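Local coordinates for thymidylate synthase A (PDB 1BKP), which catalyses the reductive methylation of dUMP to dTMP, with 5,10-methylenetetrahydrofolate as methyl donor and reductant, working as a homodimer, at residues Val54-Thr59 and Phe261-Tyr266; Thr58-Ala63 and Lys231-Arg236; Ala179-Met184 and Asp219-Thr224. One frame throughout, in Å; residues are numbered along the deposited sequence.

Contact 1: Val54-Thr59 and Phe261-Tyr266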
loop_
_atom_site.group_PDB
_atom_site.type_symbol
_atom_site.label_atom_id
_atom_site.label_comp_id
_atom_site.label_asym_id
_atom_site.label_seq_id
_atom_site.Cartn_x
_atom_site.Cartn_y
_atom_site.Cartn_z
ATOM N N VAL A 54 4.118 14.948 18.044
ATOM C CA VAL A 54 5.070 14.015 17.445
ATOM C C VAL A 54 4.615 12.593 17.808
ATOM O O VAL A 54 4.300 12.360 18.936
ATOM C CB VAL A 54 6.461 14.293 18.049
ATOM C CG1 VAL A 54 7.414 13.182 17.730
ATOM C CG2 VAL A 54 7.005 15.564 17.361
ATOM N N PRO A 55 4.434 11.683 16.819
ATOM C CA PRO A 55 4.014 10.351 17.208
ATOM C C PRO A 55 5.201 9.582 17.819
ATOM O O PRO A 55 6.051 9.117 17.100
ATOM C CB PRO A 55 3.519 9.707 15.871
ATOM C CG PRO A 55 4.263 10.434 14.835
ATOM C CD PRO A 55 4.402 11.881 15.348
ATOM N N ILE A 56 5.266 9.505 19.149
ATOM C CA ILE A 56 6.354 8.791 19.779
ATOM C C ILE A 56 5.820 8.220 21.056
ATOM O O ILE A 56 4.787 8.703 21.623
ATOM C CB ILE A 56 7.569 9.729 20.007
ATOM C CG1 ILE A 56 8.836 8.934 20.373
ATOM C CG2 ILE A 56 7.276 10.815 21.065
ATOM C CD1 ILE A 56 10.125 9.783 20.208
ATOM N N LEU A 57 6.279 6.994 21.335
ATOM C CA LEU A 57 5.802 6.345 22.560
ATOM C C LEU A 57 6.393 6.987 23.808
ATOM O O LEU A 57 7.555 7.423 23.767
ATOM C CB LEU A 57 6.256 4.888 22.628
ATOM C CG LEU A 57 5.670 3.888 21.600
ATOM C CD1 LEU A 57 5.937 2.444 22.151
ATOM C CD2 LEU A 57 4.127 4.234 21.376
ATOM N N THR A 58 5.622 7.016 24.908
ATOM C CA THR A 58 6.217 7.473 26.169
ATOM C C THR A 58 6.298 6.298 27.195
ATOM O O THR A 58 6.851 6.444 28.305
ATOM C CB THR A 58 5.517 8.607 26.749
ATOM O OG1 THR A 58 4.188 8.227 27.151
ATOM C CG2 THR A 58 5.558 9.846 25.749
ATOM N N THR A 59 5.713 5.153 26.852
ATOM C CA THR A 59 5.746 4.026 27.773
ATOM C C THR A 59 7.106 3.304 27.777
ATOM O O THR A 59 7.326 2.402 28.559
ATOM C CB THR A 59 4.593 3.015 27.580
ATOM O OG1 THR A 59 4.696 2.564 26.263
ATOM C CG2 THR A 59 3.162 3.681 27.836
ATOM N N PHE A 261 18.203 18.243 14.542
ATOM C CA PHE A 261 17.013 17.666 15.130
ATOM C C PHE A 261 17.235 17.533 16.636
ATOM O O PHE A 261 18.225 17.004 17.027
ATOM C CB PHE A 261 16.856 16.235 14.568
ATOM C CG PHE A 261 16.626 16.190 13.065
ATOM C CD1 PHE A 261 15.361 16.383 12.547
ATOM C CD2 PHE A 261 17.665 16.004 12.224
ATOM C CE1 PHE A 261 15.146 16.399 11.157
ATOM C CE2 PHE A 261 17.496 15.998 10.799
ATOM C CZ PHE A 261 16.178 16.213 10.264
ATOM N N LYS A 262 16.283 17.901 17.466
ATOM C CA LYS A 262 16.482 17.725 18.887
ATOM C C LYS A 262 15.073 17.534 19.447
ATOM O O LYS A 262 14.164 18.247 19.047
ATOM C CB LYS A 262 17.183 19.009 19.453
ATOM C CG LYS A 262 16.634 19.561 20.722
ATOM C CD LYS A 262 17.366 20.855 21.099
ATOM C CE LYS A 262 17.398 21.068 22.626
ATOM N NZ LYS A 262 18.396 22.116 23.043
ATOM N N LEU A 263 14.907 16.523 20.301
ATOM C CA LEU A 263 13.681 16.219 20.976
ATOM C C LEU A 263 13.759 16.895 22.272
ATOM O O LEU A 263 14.665 16.633 23.024
ATOM C CB LEU A 263 13.650 14.747 21.252
ATOM C CG LEU A 263 12.343 14.005 21.161
ATOM C CD1 LEU A 263 11.576 14.459 19.870
ATOM C CD2 LEU A 263 12.661 12.480 21.184
ATOM N N ILE A 264 12.731 17.606 22.653
ATOM C CA ILE A 264 12.756 18.366 23.862
ATOM C C ILE A 264 11.705 17.926 24.805
ATOM O O ILE A 264 10.533 17.832 24.473
ATOM C CB ILE A 264 12.445 19.880 23.523
ATOM C CG1 ILE A 264 13.526 20.454 22.605
ATOM C CG2 ILE A 264 12.254 20.722 24.769
ATOM C CD1 ILE A 264 12.907 21.498 21.722
ATOM N N ASN A 265 12.131 17.751 26.038
ATOM C CA ASN A 265 11.239 17.350 27.126
ATOM C C ASN A 265 10.693 15.917 26.887
ATOM O O ASN A 265 9.547 15.606 27.230
ATOM C CB ASN A 265 10.091 18.349 27.233
ATOM C CG ASN A 265 9.206 18.086 28.415
ATOM O OD1 ASN A 265 9.672 17.949 29.549
ATOM N ND2 ASN A 265 7.911 17.957 28.152
ATOM N N TYR A 266 11.570 15.032 26.441
ATOM C CA TYR A 266 11.080 13.649 26.218
ATOM C C TYR A 266 11.058 12.814 27.503
ATOM O O TYR A 266 12.092 12.347 27.903
ATOM C CB TYR A 266 11.956 12.981 25.182
ATOM C CG TYR A 266 11.489 11.599 24.740
ATOM C CD1 TYR A 266 10.162 11.138 24.948
ATOM C CD2 TYR A 266 12.394 10.735 24.100
ATOM C CE1 TYR A 266 9.728 9.852 24.527
ATOM C CE2 TYR A 266 11.993 9.441 23.676
ATOM C CZ TYR A 266 10.633 9.018 23.916
ATOM O OH TYR A 266 10.262 7.746 23.558
#
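Y266 OH gives its hydrogen to L57 O at 2.7 Å and meets that oxygen nearly along the C=O axis (166°). The oxygen lies at the edge of the ring, in its plane, while the backbone N-H of V62 also bonds to the hydroxyl. With CG anti to its own backbone N (chi1 -174°), the tyrosine side chain extends toward the loop and brings its hydroxyl to L57 O. I56 comes the other way, tip to tip: its CD1 sits 4.2 Å from the centroid of the Y266 ring, an off-centre CH-pi contact. This joins the loop between strand 39-49 and helix 64-75 to the turn just after strand 261-264, which pairs with strand 243-246 in a small two-stranded antiparallel sheet apart from the central one. A phenylalanine in place of this tyrosine would probably leave L57 O without its donor and the amide of V62 without its acceptor. The same I56 CD1 meets L263 CD2 at 3.8 Å, again end against end. P242 touches the side chains of I56, L263 and Y266. T58 CG2 comes near the ring edge at Y266 CE1 (4.3 Å), and T58 OG1 turns to D4 of helix 3-17.

Contact 2: Thr58-Ala63 and Lys231-Arg236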
loop_
_atom_site.group_PDB
_atom_site.type_symbol
_atom_site.label_atom_id
_atom_site.label_comp_id
_atom_site.label_asym_id
_atom_site.label_seq_id
_atom_site.Cartn_x
_atom_site.Cartn_y
_atom_site.Cartn_z
ATOM N N THR A 58 5.622 7.016 24.908
ATOM C CA THR A 58 6.217 7.473 26.169
ATOM C C THR A 58 6.298 6.298 27.195
ATOM O O THR A 58 6.851 6.444 28.305
ATOM C CB THR A 58 5.517 8.607 26.749
ATOM O OG1 THR A 58 4.188 8.227 27.151
ATOM C CG2 THR A 58 5.558 9.846 25.749
ATOM N N THR A 59 5.713 5.153 26.852
ATOM C CA THR A 59 5.746 4.026 27.773
ATOM C C THR A 59 7.106 3.304 27.777
ATOM O O THR A 59 7.326 2.402 28.559
ATOM C CB THR A 59 4.593 3.015 27.580
ATOM O OG1 THR A 59 4.696 2.564 26.263
ATOM C CG2 THR A 59 3.162 3.681 27.836
ATOM N N LYS A 60 7.952 3.638 26.809
ATOM C CA LYS A 60 9.340 3.153 26.769
ATOM C C LYS A 60 10.085 4.154 25.895
ATOM O O LYS A 60 9.461 4.939 25.190
ATOM C CB LYS A 60 9.459 1.744 26.163
ATOM C CG LYS A 60 9.330 1.679 24.655
ATOM C CD LYS A 60 9.781 0.383 24.078
ATOM C CE LYS A 60 9.636 0.399 22.486
ATOM N NZ LYS A 60 9.937 -0.946 21.803
ATOM N N LYS A 61 11.413 4.224 25.999
ATOM C CA LYS A 61 12.122 5.189 25.198
ATOM C C LYS A 61 12.335 4.668 23.778
ATOM O O LYS A 61 12.711 3.531 23.583
ATOM C CB LYS A 61 13.506 5.433 25.775
ATOM C CG LYS A 61 14.316 6.380 24.971
ATOM C CD LYS A 61 15.745 6.397 25.582
ATOM C CE LYS A 61 16.620 7.456 24.919
ATOM N NZ LYS A 61 16.199 8.838 25.235
ATOM N N VAL A 62 12.055 5.472 22.786
ATOM C CA VAL A 62 12.295 5.011 21.408
ATOM C C VAL A 62 13.687 5.521 21.048
ATOM O O VAL A 62 14.032 6.672 21.389
ATOM C CB VAL A 62 11.243 5.628 20.451
ATOM C CG1 VAL A 62 11.638 5.396 18.972
ATOM C CG2 VAL A 62 9.834 4.941 20.728
ATOM N N ALA A 63 14.368 4.801 20.172
ATOM C CA ALA A 63 15.756 5.198 19.834
ATOM C C ALA A 63 15.663 6.266 18.754
ATOM O O ALA A 63 16.002 6.009 17.640
ATOM C CB ALA A 63 16.456 3.986 19.299
ATOM N N LYS A 231 2.467 -6.137 28.050
ATOM C CA LYS A 231 1.384 -6.033 29.042
ATOM C C LYS A 231 1.828 -4.999 30.059
ATOM O O LYS A 231 1.010 -4.235 30.534
ATOM C CB LYS A 231 1.124 -7.385 29.737
ATOM C CG LYS A 231 0.207 -8.327 28.905
ATOM C CD LYS A 231 -0.029 -9.572 29.766
ATOM C CE LYS A 231 -0.607 -10.736 28.995
ATOM N NZ LYS A 231 -2.074 -10.630 28.924
ATOM N N ILE A 232 3.105 -5.034 30.468
ATOM C CA ILE A 232 3.631 -3.998 31.371
ATOM C C ILE A 232 3.502 -2.628 30.740
ATOM O O ILE A 232 2.938 -1.705 31.356
ATOM C CB ILE A 232 5.144 -4.225 31.693
ATOM C CG1 ILE A 232 5.291 -5.404 32.641
ATOM C CG2 ILE A 232 5.842 -2.904 32.315
ATOM C CD1 ILE A 232 6.803 -5.769 32.729
ATOM N N GLN A 233 4.006 -2.458 29.510
ATOM C CA GLN A 233 3.906 -1.168 28.840
ATOM C C GLN A 233 2.524 -0.599 28.813
ATOM O O GLN A 233 2.337 0.572 28.869
ATOM C CB GLN A 233 4.309 -1.270 27.374
ATOM C CG GLN A 233 5.656 -0.882 27.184
ATOM C CD GLN A 233 6.075 -0.942 25.767
ATOM O OE1 GLN A 233 6.529 -2.013 25.306
ATOM N NE2 GLN A 233 5.980 0.229 25.051
ATOM N N MET A 234 1.543 -1.445 28.591
ATOM C CA MET A 234 0.203 -0.998 28.507
ATOM C C MET A 234 -0.358 -0.421 29.770
ATOM O O MET A 234 -1.298 0.329 29.685
ATOM C CB MET A 234 -0.695 -2.091 27.959
ATOM C CG MET A 234 -0.552 -2.148 26.418
ATOM S SD MET A 234 -1.601 -3.328 25.687
ATOM C CE MET A 234 -1.291 -4.886 26.613
ATOM N N GLU A 235 0.121 -0.862 30.926
ATOM C CA GLU A 235 -0.378 -0.361 32.200
ATOM C C GLU A 235 0.417 0.822 32.687
ATOM O O GLU A 235 0.122 1.361 33.726
ATOM C CB GLU A 235 -0.262 -1.425 33.323
ATOM C CG GLU A 235 -1.060 -2.726 33.183
ATOM C CD GLU A 235 -0.596 -3.856 34.212
ATOM O OE1 GLU A 235 0.066 -3.585 35.270
ATOM O OE2 GLU A 235 -0.913 -5.046 33.952
ATOM N N ARG A 236 1.430 1.216 31.950
ATOM C CA ARG A 236 2.233 2.358 32.386
ATOM C C ARG A 236 1.626 3.734 32.182
ATOM O O ARG A 236 0.703 3.951 31.364
ATOM C CB ARG A 236 3.599 2.269 31.687
ATOM C CG ARG A 236 4.663 1.902 32.633
ATOM C CD ARG A 236 5.552 0.788 32.230
ATOM N NE ARG A 236 6.708 1.151 31.492
ATOM C CZ ARG A 236 7.999 0.739 31.583
ATOM N NH1 ARG A 236 8.602 -0.107 32.456
ATOM N NH2 ARG A 236 8.698 1.069 30.509
HETATM O O HOH W 1 7.277 -1.582 22.723
#
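The loop running from strand 39-49 to helix 64-75 is tied to the C-terminal end of helix 227-235 where T59 meets Q233 and R236. R236 grips a single backbone oxygen side-on with two nitrogens: NH2 lies 2.7 Å from T59 O in a nearly straight bond (173°), and NE reaches T59 O at 3.2 Å in a more bent one. The oxygen lies close to the guanidinium plane, and bends at chi2 and chi3 (130° and 90°) bring that edge of the group round to it. R236 NH2 has a second acceptor in D270 O, which further fixes the rotation of the group. Q233 crosses T59 at about a right angle and donates from NE2 to T59 OG1 at 2.9 Å, the hydroxyl lying in the amide plane. The other end of that amide, Q233 OE1, accepts from water 1 at 2.7 Å, and the water in turn accepts from K60 NZ, so both ends of the amide are engaged. K60 lays its CG 3.7 Å from Q233 NE2 before its extended chain carries NZ on to A185 O. T59 CG2 rests against Q233 O (3.4 Å). Q233 also meets L57, L272 and F274. M234 packs on N8, I11 and I15 of helix 3-17, and T59 touches D4 of the same helix.

Contact 3: Ala179-Met184 and Asp219-Thr224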
loop_
_atom_site.group_PDB
_atom_site.type_symbol
_atom_site.label_atom_id
_atom_site.label_comp_id
_atom_site.label_asym_id
_atom_site.label_seq_id
_atom_site.Cartn_x
_atom_site.Cartn_y
_atom_site.Cartn_z
ATOM N N ALA A 179 3.915 -0.510 5.594
ATOM C CA ALA A 179 4.856 -1.577 5.903
ATOM C C ALA A 179 4.108 -2.891 5.551
ATOM O O ALA A 179 2.980 -3.133 6.010
ATOM C CB ALA A 179 5.170 -1.625 7.389
ATOM N N ARG A 180 4.822 -3.791 4.874
ATOM C CA ARG A 180 4.243 -5.088 4.539
ATOM C C ARG A 180 4.122 -5.952 5.752
ATOM O O ARG A 180 3.257 -6.811 5.881
ATOM C CB ARG A 180 5.197 -5.799 3.521
ATOM C CG ARG A 180 6.623 -5.916 3.915
ATOM C CD ARG A 180 7.286 -6.947 3.052
ATOM N NE ARG A 180 8.692 -7.094 3.430
ATOM C CZ ARG A 180 9.176 -8.051 4.181
ATOM N NH1 ARG A 180 8.352 -8.919 4.757
ATOM N NH2 ARG A 180 10.474 -8.093 4.427
ATOM N N SER A 181 5.012 -5.671 6.697
ATOM C CA SER A 181 5.057 -6.465 7.914
ATOM C C SER A 181 5.689 -5.589 9.015
ATOM O O SER A 181 6.473 -4.731 8.667
ATOM C CB SER A 181 6.047 -7.652 7.693
ATOM O OG SER A 181 5.929 -8.396 8.857
ATOM N N ASN A 182 5.338 -5.781 10.286
ATOM C CA ASN A 182 6.088 -5.010 11.332
ATOM C C ASN A 182 6.076 -5.815 12.606
ATOM O O ASN A 182 5.007 -6.299 13.069
ATOM C CB ASN A 182 5.342 -3.710 11.644
ATOM C CG ASN A 182 6.175 -2.392 11.498
ATOM O OD1 ASN A 182 5.700 -1.405 11.934
ATOM N ND2 ASN A 182 7.357 -2.392 10.881
ATOM N N ASP A 183 7.250 -5.970 13.213
ATOM C CA ASP A 183 7.352 -6.590 14.548
ATOM C C ASP A 183 6.837 -5.414 15.384
ATOM O O ASP A 183 7.513 -4.344 15.447
ATOM C CB ASP A 183 8.852 -6.843 14.815
ATOM C CG ASP A 183 9.143 -7.242 16.242
ATOM O OD1 ASP A 183 8.332 -7.009 17.151
ATOM O OD2 ASP A 183 10.168 -7.904 16.431
ATOM N N MET A 184 5.640 -5.564 15.977
ATOM C CA MET A 184 5.036 -4.489 16.746
ATOM C C MET A 184 5.761 -4.035 17.980
ATOM O O MET A 184 5.610 -2.884 18.363
ATOM C CB MET A 184 3.587 -4.809 17.100
ATOM C CG MET A 184 2.734 -4.997 15.795
ATOM S SD MET A 184 2.741 -3.521 14.755
ATOM C CE MET A 184 1.753 -2.463 15.739
ATOM N N ASP A 219 1.170 -7.371 7.687
ATOM C CA ASP A 219 1.156 -8.437 8.721
ATOM C C ASP A 219 1.657 -7.815 10.055
ATOM O O ASP A 219 2.811 -7.483 10.176
ATOM C CB ASP A 219 2.087 -9.516 8.305
ATOM C CG ASP A 219 1.937 -10.754 9.191
ATOM O OD1 ASP A 219 2.393 -10.706 10.322
ATOM O OD2 ASP A 219 1.280 -11.719 8.810
ATOM N N CYS A 220 0.766 -7.674 11.021
ATOM C CA CYS A 220 1.065 -7.091 12.311
ATOM C C CYS A 220 1.384 -8.230 13.297
ATOM O O CYS A 220 0.467 -8.915 13.705
ATOM C CB CYS A 220 -0.211 -6.447 12.743
ATOM S SG CYS A 220 -0.026 -5.065 13.737
ATOM N N HIS A 221 2.630 -8.400 13.719
ATOM C CA HIS A 221 2.953 -9.541 14.632
ATOM C C HIS A 221 3.738 -9.238 15.855
ATOM O O HIS A 221 4.400 -8.208 15.909
ATOM C CB HIS A 221 3.662 -10.627 13.845
ATOM C CG HIS A 221 4.883 -10.141 13.097
ATOM N ND1 HIS A 221 6.132 -10.099 13.656
ATOM C CD2 HIS A 221 5.048 -9.731 11.814
ATOM C CE1 HIS A 221 7.028 -9.706 12.768
ATOM N NE2 HIS A 221 6.393 -9.470 11.632
ATOM N N VAL A 222 3.551 -10.080 16.898
ATOM C CA VAL A 222 4.358 -9.933 18.099
ATOM C C VAL A 222 4.851 -11.317 18.513
ATOM O O VAL A 222 4.120 -12.326 18.389
ATOM C CB VAL A 222 3.683 -9.240 19.292
ATOM C CG1 VAL A 222 3.078 -7.940 18.976
ATOM C CG2 VAL A 222 2.737 -10.082 19.964
ATOM N N TYR A 223 6.137 -11.415 18.835
ATOM C CA TYR A 223 6.713 -12.700 19.298
ATOM C C TYR A 223 6.158 -13.014 20.651
ATOM O O TYR A 223 6.043 -12.103 21.481
ATOM C CB TYR A 223 8.216 -12.682 19.326
ATOM C CG TYR A 223 8.809 -12.651 17.938
ATOM C CD1 TYR A 223 8.940 -11.469 17.244
ATOM C CD2 TYR A 223 9.162 -13.852 17.286
ATOM C CE1 TYR A 223 9.378 -11.456 15.909
ATOM C CE2 TYR A 223 9.623 -13.880 15.966
ATOM C CZ TYR A 223 9.713 -12.670 15.286
ATOM O OH TYR A 223 10.046 -12.711 13.958
ATOM N N THR A 224 5.779 -14.282 20.888
ATOM C CA THR A 224 5.118 -14.625 22.167
ATOM C C THR A 224 5.881 -14.239 23.413
ATOM O O THR A 224 5.273 -13.808 24.339
ATOM C CB THR A 224 4.780 -16.191 22.266
ATOM O OG1 THR A 224 6.002 -16.924 22.017
ATOM C CG2 THR A 224 3.698 -16.541 21.188
HETATM O O HOH W 2 7.593 -8.962 18.940
#
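S181, N182 and D183 pair in parallel with D219, C220 and H221, joining the two strands of the beta-alpha-beta unit formed by strand 172-183, helix 188-206 and strand 209-223; the short segments are inclined at 28°. Four backbone bonds carry the pairing: D219 N to R180 O (2.8 Å), N182 N to D219 O (3.0 Å), H221 N to N182 O (3.2 Å) and M184 N to H221 O (2.9 Å). Polar side chains cluster on the face that bears S181, D183, D219 and H221. H221 puts its CG between its own backbone N and carbonyl carbon (chi1 54°), which folds the ring back over the neighbouring strand. N182 O then sits over the centre of one face of the H221 ring, 3.6 Å from its plane, and NE2 points edge-on at S181 OG in a weak, bent bond (3.0 Å, 132°). D183 OD1 takes a hydrogen from water 2 at 2.7 Å, and the water accepts from Y223 N; D183 OD1 also accepts from L186 N. Apolar contact lies on the C220 side, where M184 CB meets V222 CG1 at 3.7 Å and I10, I11 and I14 of helix 3-17 touch M184. From the second subunit, K169 forms a salt bridge with D219, and R140 packs on S181, H221 and Y223. R180 to D183 and H221 to Y223 are predicted to bind dUMP in a site shared across the dimer, so the parallel pairing probably sets the spacing of hydroxyl, imidazole and carboxylate that the nucleotide would meet.

Contacts 1 and 2 use the same loop and share T58 and T59; their centres lie 13 Å apart. They touch directly: L57 CD1 packs 3.6 Å from Q233 NE2, and Y266 OH is 3.0 Å from V62 N, so the same loop meets both the 261-266 and the 231-236 segments. Contact 3 stands apart, its centre 23 Å from that of contact 1 and 17 Å from that of contact 2, and its nearest atoms about 7 and 6 Å away. It alone carries predicted dUMP-binding residues. Contact 2 approaches it most nearly through K60, whose side chain is about 8 Å from that of D183, a predicted folate-binding residue, and helix 227-235 follows strand 209-223 in the chain.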